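Fructose-bisphosphate aldolase (Thermus caldophilus, PDB 2FJK) is a class II fructose-bisphosphate aldolase, an enzyme of the TIM-barrel clan that binds 1,3-dihydroxyacetonephosphate. Local coordinates at residues T128-L133 and Y169-I174. Residues are numbered along the deposited sequence; the frame is centred on the assembly and turned at random.
Sequences TVEAEL and YLAVAI
In the barrel wall, strand 128-133 runs parallel to the short, weakly bonded strand 171-172, and Glu132 pairs with Ala171. Ala171 N donates to Ala131 O at 2.7 Å, with an N-H...O angle of 158°. The donor is tilted 24° from the carbonyl plane. Leu170 CA also approaches Ala131 O, at 3.0 Å, in a CA-H...O contact, and two groups therefore converge on this oxygen. Further along, Leu133 N makes a weak hydrogen bond to Ala171 O. Before the bridge, in the loop, Tyr169 N makes a weak hydrogen bond to Val129 O, at 3.4 Å.

The Tyr169 side chain reaches back along strand 128-133. With CG beside the backbone N (anti to the carbonyl carbon, chi1 -46°), the ring edge meets Glu130 CB, 3.5 Å from Tyr169 CD2. This also brings Tyr169 OH 2.4 Å from Thr128 OG1, a hydrogen bond so short that the exact distance is doubtful. Tyr169 OH also hydrogen-bonds to Thr4 O.

In this TIM-barrel fold, a beta-alpha-beta crossover, with helices 146-150 and 155-164 in the connection, joins the two strands. Glu130 extends beside Ala171, its OE2 3.3 Å from Ala171 CB, while its OE1 forms a salt bridge with Lys249. Its side chain lies about 7 Å from the bound 1,3-dihydroxyacetonephosphate and touches His208 of that pocket. Leu170 CB leads away, but CD1 comes back near Ala131 O and makes an apolar contact with Leu133 CB at 4.3 Å.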
# COMPACT_ATOMS: atom_id res chain seq x y z
N THR A 128 8.71 -15.93 10.53
CA THR A 128 8.88 -16.94 11.57
C THR A 128 7.87 -18.08 11.44
O THR A 128 6.84 -17.95 10.77
CB THR A 128 8.77 -16.35 12.99
OG1 THR A 128 7.54 -15.63 13.12
CG2 THR A 128 9.96 -15.44 13.27
N VAL A 129 8.16 -19.19 12.09
CA VAL A 129 7.30 -20.36 12.00
C VAL A 129 6.93 -20.97 13.34
O VAL A 129 7.77 -21.17 14.21
CB VAL A 129 7.98 -21.46 11.17
CG1 VAL A 129 7.17 -22.75 11.21
CG2 VAL A 129 8.14 -20.99 9.74
N GLU A 130 5.64 -21.26 13.49
CA GLU A 130 5.15 -21.91 14.70
C GLU A 130 4.82 -23.33 14.27
O GLU A 130 4.35 -23.56 13.16
CB GLU A 130 3.88 -21.24 15.22
CG GLU A 130 3.42 -21.83 16.55
CD GLU A 130 2.10 -21.28 17.04
OE1 GLU A 130 1.94 -20.05 17.09
OE2 GLU A 130 1.21 -22.09 17.37
N ALA A 131 5.07 -24.29 15.15
CA ALA A 131 4.76 -25.68 14.83
C ALA A 131 4.15 -26.32 16.06
O ALA A 131 4.40 -25.88 17.18
CB ALA A 131 6.03 -26.41 14.43
N GLU A 132 3.35 -27.36 15.87
CA GLU A 132 2.75 -28.01 17.01
C GLU A 132 3.02 -29.50 17.08
O GLU A 132 3.05 -30.19 16.06
CB GLU A 132 1.24 -27.73 17.07
CG GLU A 132 0.44 -28.15 15.86
CD GLU A 132 -0.96 -27.55 15.87
OE1 GLU A 132 -1.70 -27.73 16.87
OE2 GLU A 132 -1.33 -26.89 14.87
N LEU A 133 3.23 -29.98 18.30
CA LEU A 133 3.48 -31.38 18.57
C LEU A 133 2.44 -31.81 19.59
O LEU A 133 2.29 -31.18 20.64
CB LEU A 133 4.88 -31.56 19.15
CG LEU A 133 5.38 -32.98 19.38
CD1 LEU A 133 5.34 -33.78 18.06
CD2 LEU A 133 6.79 -32.91 19.94
N TYR A 169 8.59 -21.15 17.50
CA TYR A 169 7.72 -21.11 18.68
C TYR A 169 7.36 -22.42 19.37
O TYR A 169 7.90 -22.74 20.42
CB TYR A 169 6.43 -20.35 18.34
CG TYR A 169 6.67 -19.06 17.59
CD1 TYR A 169 7.69 -18.20 17.98
CD2 TYR A 169 5.91 -18.71 16.47
CE1 TYR A 169 7.95 -17.03 17.29
CE2 TYR A 169 6.16 -17.53 15.76
CZ TYR A 169 7.19 -16.70 16.18
OH TYR A 169 7.48 -15.53 15.52
N LEU A 170 6.44 -23.17 18.77
CA LEU A 170 5.97 -24.46 19.29
C LEU A 170 4.71 -24.38 20.14
O LEU A 170 4.73 -23.91 21.28
CB LEU A 170 7.05 -25.20 20.09
CG LEU A 170 6.51 -26.48 20.76
CD1 LEU A 170 6.04 -27.45 19.69
CD2 LEU A 170 7.56 -27.13 21.65
N ALA A 171 3.61 -24.86 19.58
CA ALA A 171 2.33 -24.89 20.27
C ALA A 171 2.28 -26.24 20.99
O ALA A 171 2.56 -27.28 20.39
CB ALA A 171 1.20 -24.79 19.25
N VAL A 172 1.95 -26.24 22.27
CA VAL A 172 1.91 -27.48 23.03
C VAL A 172 0.52 -27.98 23.39
O VAL A 172 -0.43 -27.20 23.51
CB VAL A 172 2.74 -27.36 24.33
CG1 VAL A 172 4.16 -26.94 23.99
CG2 VAL A 172 2.09 -26.36 25.28
N ALA A 173 0.40 -29.29 23.55
CA ALA A 173 -0.86 -29.94 23.91
C ALA A 173 -0.83 -30.33 25.38
O ALA A 173 -0.16 -31.29 25.77
CB ALA A 173 -1.07 -31.18 23.04
N ILE A 174 -1.57 -29.60 26.21
CA ILE A 174 -1.57 -29.90 27.64
C ILE A 174 -2.95 -29.90 28.27
O ILE A 174 -3.07 -29.69 29.48
CB ILE A 174 -0.71 -28.90 28.40
CG1 ILE A 174 -1.24 -27.47 28.19
CG2 ILE A 174 0.73 -29.02 27.93
CD1 ILE A 174 -0.45 -26.40 28.93